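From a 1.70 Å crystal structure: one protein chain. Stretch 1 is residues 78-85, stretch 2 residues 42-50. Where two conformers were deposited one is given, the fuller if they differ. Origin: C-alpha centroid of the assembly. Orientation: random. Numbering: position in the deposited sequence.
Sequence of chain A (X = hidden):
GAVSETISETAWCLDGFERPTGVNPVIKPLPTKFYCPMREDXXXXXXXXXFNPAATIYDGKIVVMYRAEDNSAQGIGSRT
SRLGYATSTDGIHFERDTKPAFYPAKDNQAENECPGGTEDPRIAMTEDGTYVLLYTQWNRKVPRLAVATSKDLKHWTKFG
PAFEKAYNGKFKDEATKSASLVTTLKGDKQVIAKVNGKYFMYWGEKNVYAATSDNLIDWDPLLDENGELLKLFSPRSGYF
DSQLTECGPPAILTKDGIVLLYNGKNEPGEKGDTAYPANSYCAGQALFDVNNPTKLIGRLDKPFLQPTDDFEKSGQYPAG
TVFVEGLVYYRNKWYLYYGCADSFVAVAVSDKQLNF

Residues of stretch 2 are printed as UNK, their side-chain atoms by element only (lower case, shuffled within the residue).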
# COMPACT_ATOMS: atom_id res chain seq x y z
N SER A 78 -11.94 -11.16 8.54
CA SER A 78 -12.76 -11.58 9.69
C SER A 78 -12.21 -11.17 11.07
O SER A 78 -12.89 -11.38 12.08
CB SER A 78 -12.90 -13.11 9.67
OG SER A 78 -11.61 -13.72 9.87
N ARG A 79 -10.99 -10.64 11.11
CA ARG A 79 -10.28 -10.44 12.40
C ARG A 79 -9.96 -8.95 12.60
O ARG A 79 -10.68 -8.11 12.07
CB ARG A 79 -9.05 -11.35 12.46
CG ARG A 79 -8.06 -11.26 11.32
CD ARG A 79 -8.33 -12.30 10.19
NE ARG A 79 -8.08 -13.64 10.70
CZ ARG A 79 -6.92 -14.29 10.67
NH1 ARG A 79 -5.82 -13.78 10.07
NH2 ARG A 79 -6.84 -15.47 11.24
N THR A 80 -8.96 -8.61 13.41
CA THR A 80 -8.62 -7.22 13.64
C THR A 80 -7.21 -6.97 13.15
O THR A 80 -6.27 -7.69 13.53
CB THR A 80 -8.73 -6.80 15.12
OG1 THR A 80 -10.05 -7.08 15.60
CG2 THR A 80 -8.43 -5.30 15.31
N SER A 81 -7.06 -5.93 12.32
CA SER A 81 -5.75 -5.50 11.80
C SER A 81 -5.24 -4.32 12.61
O SER A 81 -6.01 -3.44 12.99
CB SER A 81 -5.86 -5.10 10.33
OG SER A 81 -6.13 -6.22 9.49
N ARG A 82 -3.95 -4.35 12.92
CA ARG A 82 -3.22 -3.31 13.62
C ARG A 82 -1.86 -3.21 12.93
O ARG A 82 -1.44 -4.14 12.22
CB ARG A 82 -3.06 -3.68 15.11
CG ARG A 82 -4.40 -3.87 15.82
CD ARG A 82 -4.22 -4.25 17.28
NE ARG A 82 -5.49 -4.48 17.97
CZ ARG A 82 -6.14 -5.64 18.02
NH1 ARG A 82 -5.72 -6.70 17.35
NH2 ARG A 82 -7.27 -5.74 18.71
N LEU A 83 -1.18 -2.07 13.09
CA LEU A 83 0.09 -1.88 12.44
C LEU A 83 1.25 -1.98 13.41
O LEU A 83 1.31 -1.27 14.41
CB LEU A 83 0.15 -0.50 11.77
CG LEU A 83 -1.00 -0.16 10.84
CD1 LEU A 83 -0.76 1.16 10.15
CD2 LEU A 83 -1.33 -1.30 9.81
N GLY A 84 2.19 -2.84 13.06
CA GLY A 84 3.45 -2.99 13.78
C GLY A 84 4.44 -1.93 13.41
O GLY A 84 4.20 -1.11 12.51
N TYR A 85 5.55 -1.89 14.14
CA TYR A 85 6.61 -0.91 13.90
C TYR A 85 7.94 -1.66 13.98
O TYR A 85 8.32 -2.19 15.02
CB TYR A 85 6.56 0.18 14.97
CG TYR A 85 7.55 1.30 14.78
CD1 TYR A 85 8.85 1.20 15.28
CD2 TYR A 85 7.20 2.48 14.12
CE1 TYR A 85 9.77 2.25 15.12
CE2 TYR A 85 8.11 3.52 13.95
CZ TYR A 85 9.39 3.40 14.44
OH TYR A 85 10.31 4.43 14.28
N UNK A 42 -5.93 -7.85 27.01
CA UNK A 42 -4.65 -8.19 26.39
C UNK A 42 -4.90 -9.15 25.21
O UNK A 42 -5.56 -10.20 25.37
c UNK A 42 -3.70 -8.82 27.38
o UNK A 42 -2.51 -9.23 26.74
N UNK A 43 -4.35 -8.77 24.05
CA UNK A 43 -4.59 -9.47 22.80
C UNK A 43 -3.27 -9.85 22.14
O UNK A 43 -2.29 -9.08 22.18
c UNK A 43 -6.81 -8.29 22.42
c UNK A 43 -5.39 -8.50 21.87
c UNK A 43 -5.37 -8.94 20.43
N UNK A 44 -3.24 -11.03 21.52
CA UNK A 44 -2.09 -11.45 20.70
C UNK A 44 -2.25 -10.86 19.29
O UNK A 44 -2.83 -11.48 18.37
c UNK A 44 -1.96 -12.96 20.67
N UNK A 45 -1.75 -9.64 19.16
CA UNK A 45 -2.08 -8.76 18.05
C UNK A 45 -1.41 -9.11 16.73
O UNK A 45 -1.81 -8.58 15.70
c UNK A 45 1.85 -6.36 18.35
c UNK A 45 0.60 -6.48 17.71
c UNK A 45 -1.76 -7.31 18.44
n UNK A 45 1.68 -6.78 19.65
c UNK A 45 0.49 -6.10 16.36
c UNK A 45 1.60 -5.60 15.73
c UNK A 45 0.38 -7.16 19.83
c UNK A 45 -0.32 -7.03 18.66
c UNK A 45 2.84 -5.48 16.39
c UNK A 45 2.98 -5.85 17.71
N UNK A 46 -0.42 -10.00 16.76
CA UNK A 46 0.28 -10.38 15.53
C UNK A 46 0.46 -11.88 15.42
O UNK A 46 1.35 -12.38 14.72
o UNK A 46 4.09 -8.52 15.29
c UNK A 46 3.87 -9.07 16.40
c UNK A 46 2.56 -9.79 16.60
o UNK A 46 4.69 -9.07 17.36
c UNK A 46 1.62 -9.64 15.42
N UNK A 47 -0.45 -12.61 16.04
CA UNK A 47 -0.32 -14.06 16.14
C UNK A 47 -0.62 -14.81 14.86
O UNK A 47 -0.11 -15.90 14.65
c UNK A 47 -1.26 -14.53 17.26
c UNK A 47 -1.33 -16.00 17.50
o UNK A 47 -1.48 -16.81 19.73
o UNK A 47 -3.30 -15.95 18.82
c UNK A 47 -2.10 -16.29 18.77
N UNK A 48 -1.47 -14.26 14.00
CA UNK A 48 -1.96 -15.03 12.85
C UNK A 48 -1.20 -14.77 11.55
O UNK A 48 -0.74 -15.70 10.89
o UNK A 48 -3.98 -15.67 11.67
c UNK A 48 -3.45 -14.76 12.64
N UNK A 49 -1.10 -13.51 11.17
CA UNK A 49 -0.52 -13.13 9.87
C UNK A 49 0.07 -11.73 9.96
O UNK A 49 -0.48 -10.88 10.63
o UNK A 49 -3.27 -14.90 9.03
c UNK A 49 -2.15 -14.59 8.55
c UNK A 49 -1.60 -13.18 8.79
o UNK A 49 -1.46 -15.38 7.87
N UNK A 50 1.18 -11.50 9.28
CA UNK A 50 1.88 -10.21 9.26
C UNK A 50 2.23 -9.93 7.81
O UNK A 50 3.08 -10.63 7.24
c UNK A 50 3.16 -10.23 10.12
c UNK A 50 2.80 -10.28 11.61
o UNK A 50 3.98 -11.35 9.76
O HOH W 1 -3.93 -6.94 15.24

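Position 42 has two side-chain atoms, a carbon followed by an oxygen. It lies out of reach of stretch 1. A single hydroxymethyl group makes it serine, Ser42.

Position 43 has three side-chain carbons, the first carrying the other two. Its CA-to-CB bond points toward stretch 1, and one of the two outer carbons lies 3.8 Å from Arg82 NH1. The branching at CB identifies valine, Val43; that carbon is CG1.

Position 44 has one side-chain carbon, which points away from stretch 1. It is alanine, Ala44. A type I beta turn begins here and runs to position 47.

Position 45 has ten side-chain atoms: one carbon, then fused five- and six-membered rings with a single nitrogen. A carbon of the six-membered ring lies 3.7 Å from Gly84 CA, and CB lies 4.1 Å from Arg82 CD. Only tryptophan fits, so this is Trp45, and the ring carbon is CH2. Gly84 has no side chain, and an ideal CB there would sit a tight 3.3 Å from Trp45 CH2. The bare glycine thus lets the ring come close to the backbone.

Position 46 has three carbons in a row, the third carrying two oxygens. The carboxylate and chain length give glutamate, Glu46. It makes no contact with stretch 1, and its carboxylate is bonded elsewhere in the structure.

Position 47 has the same pattern, three carbons and a terminal pair of oxygens. It is also glutamate, Glu47. It is exposed, out of reach of stretch 1, and closes the turn.

Position 48 has one carbon and one oxygen. The oxygen lies 2.9 Å from Arg79 NH2. It is serine, Ser48, and its OG accepts a hydrogen bond from that nitrogen.

Position 49 has two carbons, the second carrying two oxygens. One oxygen lies 3.0 Å from Arg79 NH1. The short carboxylate is aspartate, Asp49. Arg79 NH1 donates to Asp49 OD2 at this distance, within a salt bridge. Ser48 OG also donates to Asp49 OD2, at 2.8 Å.

Position 50 has one carbon carrying an oxygen and a carbon. It is threonine, Thr50, out of reach of stretch 1.

The contact has two parts. At one, the Arg79 guanidinium meets Ser48 and Asp49 with its edge, so its N-H groups can reach their oxygens. At the other, Trp45 packs on Arg82 and Gly84, beside Val43. A water links this part further. Its oxygen accepts a hydrogen bond from Arg82 NH1 at 2.8 Å and lies 2.7 Å from Trp45 O and 3.0 Å from Thr80 O. Charge pairing and close packing together bury 317 Å², summed over both sides.

Stretch 2 42-50: SVAWEESDT
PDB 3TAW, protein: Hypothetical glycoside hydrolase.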